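Local coordinates for uncharacterized protein PH0987 (Pyrococcus horikoshii, PDB 2PHC) that is of unknown function but belongs to the carboxyltransferase C/D family and is probably an ATP-binding hydrolase, at residues Leu30-Val43 against Ser51-Tyr63. Residues are numbered along the deposited sequence; the frame is centred on the assembly and turned at random.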
# COMPACT_ATOMS: atom_id res chain seq x y z
N LEU A 30 1.46 5.31 14.29
CA LEU A 30 2.21 6.34 14.89
C LEU A 30 1.73 6.59 16.30
O LEU A 30 2.58 6.78 17.18
CB LEU A 30 2.10 7.60 14.03
CG LEU A 30 2.78 8.91 14.45
CD1 LEU A 30 4.23 8.86 14.97
CD2 LEU A 30 2.64 9.92 13.33
N ALA A 31 0.43 6.59 16.53
CA ALA A 31 -0.07 6.80 17.84
C ALA A 31 0.32 5.70 18.74
O ALA A 31 0.78 5.92 19.80
CB ALA A 31 -1.52 6.95 17.85
N LYS A 32 0.14 4.50 18.26
CA LYS A 32 0.77 3.36 18.85
C LYS A 32 2.28 3.42 19.14
O LYS A 32 2.69 2.85 20.08
CB LYS A 32 0.30 2.05 18.23
CG LYS A 32 -1.17 1.72 18.46
CD LYS A 32 -1.45 0.78 19.59
CE LYS A 32 -2.84 0.90 20.11
NZ LYS A 32 -3.33 -0.27 20.82
N ALA A 33 3.07 4.14 18.34
CA ALA A 33 4.55 4.06 18.40
C ALA A 33 4.80 4.98 19.57
O ALA A 33 5.61 4.71 20.48
CB ALA A 33 5.21 4.64 17.11
N ILE A 34 4.08 6.09 19.59
CA ILE A 34 4.19 6.98 20.70
C ILE A 34 3.77 6.41 22.00
O ILE A 34 4.41 6.70 22.99
CB ILE A 34 3.47 8.32 20.46
CG1 ILE A 34 4.18 9.04 19.33
CG2 ILE A 34 3.48 9.21 21.74
CD1 ILE A 34 3.33 10.20 18.91
N GLU A 35 2.67 5.69 22.03
CA GLU A 35 2.17 5.00 23.24
C GLU A 35 3.16 3.90 23.74
O GLU A 35 3.15 3.55 24.92
CB GLU A 35 0.83 4.30 22.95
CG GLU A 35 -0.35 5.23 22.65
CD GLU A 35 -1.09 5.78 23.90
OE1 GLU A 35 -2.11 6.52 23.71
OE2 GLU A 35 -0.65 5.50 25.07
N LYS A 36 3.95 3.32 22.82
CA LYS A 36 4.96 2.39 23.21
C LYS A 36 6.04 3.05 24.10
O LYS A 36 6.44 2.48 25.05
CB LYS A 36 5.59 1.74 21.96
CG LYS A 36 6.60 0.62 22.26
CD LYS A 36 6.98 -0.11 20.99
CE LYS A 36 7.64 -1.45 21.31
NZ LYS A 36 8.51 -1.86 20.14
N GLU A 37 6.49 4.25 23.78
CA GLU A 37 7.31 5.01 24.67
C GLU A 37 6.73 5.56 25.95
O GLU A 37 7.47 5.84 26.83
CB GLU A 37 8.04 6.13 23.98
CG GLU A 37 8.18 6.00 22.56
CD GLU A 37 9.35 5.25 22.24
OE1 GLU A 37 10.40 5.72 22.58
OE2 GLU A 37 9.24 4.18 21.68
N SER A 38 5.42 5.77 26.05
CA SER A 38 4.88 6.73 26.99
C SER A 38 5.85 7.77 27.48
O SER A 38 6.35 7.71 28.55
CB SER A 38 4.26 6.04 28.17
OG SER A 38 4.11 4.72 27.87
N PRO A 39 6.10 8.78 26.70
CA PRO A 39 6.89 9.85 27.25
C PRO A 39 6.16 10.61 28.37
O PRO A 39 4.97 10.80 28.36
CB PRO A 39 7.21 10.71 26.04
CG PRO A 39 6.23 10.38 25.08
CD PRO A 39 5.72 9.05 25.32
N GLU A 40 6.94 11.02 29.34
CA GLU A 40 6.49 11.55 30.63
C GLU A 40 5.76 12.85 30.44
O GLU A 40 4.95 13.21 31.27
CB GLU A 40 7.68 11.69 31.65
CG GLU A 40 7.72 10.52 32.67
CD GLU A 40 8.80 10.60 33.81
OE1 GLU A 40 8.87 9.61 34.62
OE2 GLU A 40 9.57 11.63 33.87
N TRP A 41 6.04 13.51 29.33
CA TRP A 41 5.41 14.77 28.98
C TRP A 41 4.07 14.67 28.24
O TRP A 41 3.51 15.73 27.91
CB TRP A 41 6.35 15.66 28.20
CG TRP A 41 7.03 15.02 27.02
CD1 TRP A 41 8.32 14.57 26.96
CD2 TRP A 41 6.46 14.79 25.69
NE1 TRP A 41 8.60 14.06 25.69
CE2 TRP A 41 7.49 14.18 24.90
CE3 TRP A 41 5.19 15.02 25.10
CZ2 TRP A 41 7.28 13.81 23.55
CZ3 TRP A 41 4.99 14.61 23.75
CH2 TRP A 41 6.03 14.01 23.01
N LEU A 42 3.58 13.44 28.01
CA LEU A 42 2.38 13.17 27.12
C LEU A 42 1.10 13.53 27.82
O LEU A 42 0.80 12.99 28.91
CB LEU A 42 2.23 11.68 26.65
CG LEU A 42 1.09 11.47 25.59
CD1 LEU A 42 1.32 12.40 24.38
CD2 LEU A 42 0.98 10.01 25.13
N VAL A 43 0.31 14.37 27.19
CA VAL A 43 -1.02 14.52 27.74
C VAL A 43 -2.16 13.71 26.98
O VAL A 43 -2.80 12.83 27.54
CB VAL A 43 -1.26 16.00 28.05
CG1 VAL A 43 -2.77 16.32 28.29
CG2 VAL A 43 -0.33 16.43 29.24
N SER A 51 -4.41 12.92 10.25
CA SER A 51 -3.48 13.61 11.16
C SER A 51 -3.51 13.08 12.60
O SER A 51 -4.48 12.44 13.00
CB SER A 51 -3.80 15.07 11.18
OG SER A 51 -5.20 15.23 11.39
N LEU A 52 -2.51 13.39 13.39
CA LEU A 52 -2.55 13.11 14.79
C LEU A 52 -2.21 14.28 15.63
O LEU A 52 -1.18 14.82 15.50
CB LEU A 52 -1.64 11.96 15.13
CG LEU A 52 -1.38 11.57 16.55
CD1 LEU A 52 -2.53 10.87 17.08
CD2 LEU A 52 -0.24 10.70 16.51
N LEU A 53 -3.10 14.62 16.52
CA LEU A 53 -2.89 15.69 17.43
C LEU A 53 -2.20 15.23 18.68
O LEU A 53 -2.55 14.26 19.25
CB LEU A 53 -4.17 16.43 17.71
CG LEU A 53 -4.06 17.71 18.52
CD1 LEU A 53 -3.38 18.77 17.82
CD2 LEU A 53 -5.36 18.14 19.02
N VAL A 54 -1.15 15.93 19.04
CA VAL A 54 -0.35 15.60 20.15
C VAL A 54 -0.26 16.79 21.10
O VAL A 54 0.09 17.90 20.73
CB VAL A 54 1.10 15.15 19.75
CG1 VAL A 54 1.80 14.50 20.97
CG2 VAL A 54 1.02 14.14 18.64
N ILE A 55 -0.57 16.49 22.33
CA ILE A 55 -0.59 17.49 23.35
C ILE A 55 0.21 17.09 24.57
O ILE A 55 0.25 15.90 24.90
CB ILE A 55 -2.09 17.57 23.89
CG1 ILE A 55 -3.04 18.08 22.80
CG2 ILE A 55 -2.23 18.44 25.15
CD1 ILE A 55 -4.45 17.79 23.10
N TYR A 56 0.95 18.07 25.06
CA TYR A 56 2.07 17.92 25.94
C TYR A 56 1.93 18.80 27.15
O TYR A 56 1.25 19.78 27.13
CB TYR A 56 3.41 18.16 25.26
CG TYR A 56 3.80 19.56 24.82
CD1 TYR A 56 3.61 19.99 23.54
CD2 TYR A 56 4.45 20.42 25.67
CE1 TYR A 56 3.98 21.19 23.15
CE2 TYR A 56 4.83 21.65 25.25
CZ TYR A 56 4.59 22.02 24.00
OH TYR A 56 4.95 23.24 23.57
N ASP A 57 2.59 18.41 28.22
CA ASP A 57 2.55 19.22 29.42
C ASP A 57 3.76 20.16 29.41
O ASP A 57 4.86 19.70 29.58
CB ASP A 57 2.62 18.33 30.64
CG ASP A 57 2.70 19.15 31.93
OD1 ASP A 57 2.50 18.55 33.01
OD2 ASP A 57 2.95 20.37 31.86
N PRO A 58 3.54 21.47 29.21
CA PRO A 58 4.62 22.43 28.96
C PRO A 58 5.60 22.64 30.15
O PRO A 58 6.56 23.44 30.02
CB PRO A 58 3.88 23.75 28.69
CG PRO A 58 2.46 23.41 28.61
CD PRO A 58 2.23 22.13 29.29
N LEU A 59 5.33 21.98 31.27
CA LEU A 59 6.16 22.09 32.46
C LEU A 59 7.15 20.95 32.49
O LEU A 59 8.14 20.98 33.26
CB LEU A 59 5.28 22.10 33.74
CG LEU A 59 4.35 23.34 33.89
CD1 LEU A 59 3.61 23.35 35.21
CD2 LEU A 59 5.06 24.69 33.67
N LYS A 60 6.88 19.96 31.63
CA LYS A 60 7.57 18.66 31.62
C LYS A 60 8.57 18.61 30.46
O LYS A 60 9.58 17.92 30.53
CB LYS A 60 6.57 17.52 31.46
CG LYS A 60 5.82 17.11 32.70
CD LYS A 60 6.60 16.13 33.49
CE LYS A 60 5.66 15.26 34.35
NZ LYS A 60 4.77 16.03 35.26
N ALA A 61 8.20 19.26 29.40
CA ALA A 61 8.91 19.07 28.22
C ALA A 61 8.91 20.41 27.72
O ALA A 61 7.95 21.10 27.70
CB ALA A 61 8.22 18.17 27.31
N SER A 62 9.99 20.81 27.12
CA SER A 62 9.97 22.04 26.40
C SER A 62 9.36 21.94 25.02
O SER A 62 9.21 20.90 24.48
CB SER A 62 11.35 22.65 26.39
OG SER A 62 11.85 22.80 25.10
N TYR A 63 8.98 23.06 24.46
CA TYR A 63 8.40 23.04 23.16
C TYR A 63 9.29 22.37 22.13
O TYR A 63 8.82 21.78 21.20
CB TYR A 63 7.98 24.43 22.76
CG TYR A 63 7.74 24.68 21.31
CD1 TYR A 63 6.57 25.24 20.87
CD2 TYR A 63 8.69 24.41 20.38
CE1 TYR A 63 6.36 25.48 19.58
CE2 TYR A 63 8.49 24.66 19.11
CZ TYR A 63 7.33 25.20 18.71
OH TYR A 63 7.13 25.44 17.41
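Leu52 sends its two methyl carbons against helix 30-37, a worked example of how a helix lies over one face of an antiparallel sheet and then feeds a strand into that sheet's edge. With CG anti to the backbone N (chi1 173°), Leu52 holds CD2 4.1 Å from CG of Leu30, their side chains meeting at a slant, while CD1 rests on CB of Ala31, and CD1 of Ile34, one turn on from Leu30, faces CD2 of Leu52. The helix runs 28° from parallel to strand 51-56, at an axis separation of 10.3 Å.

Past the helix, a type I turn from Pro39 to Leu42 swings Trp41 over the end of the strand. CB of Pro39 sits 3.6 Å above one face of the indole, toward the rim. From the other side two carbons come in obliquely: CB of Tyr56, 3.6 Å from CE3, and CB of Ala61, which presses on CB, CG and CD1 of Trp41. CG1 of Val54 separately meets the ring edge at CZ3, and Tyr69 of helix 63-82 joins in edge-to-face. Replacing the indole of Trp41 by the methyl of an alanine would probably leave a gap between Tyr56, Val54 and Pro39 and deprive Tyr69 of its aromatic partner.

Leu42 and Tyr56 form a non-hydrogen-bonded antiparallel pair at the open end of the hairpin of strands 42-48 and 51-56, far from its turn. Two backbone hydrogen bonds flank the pair, Val43 N to Ile55 O at 2.8 Å and Asp57 N to Trp41 O at 2.9 Å, and on the exposed side Val43 CG1 touches Ile55 CG2. The carboxylate of Asp57 bends forward over the next two residues in an Asx turn, OD2 accepting from Leu59 N at 2.9 Å from above the carboxylate plane.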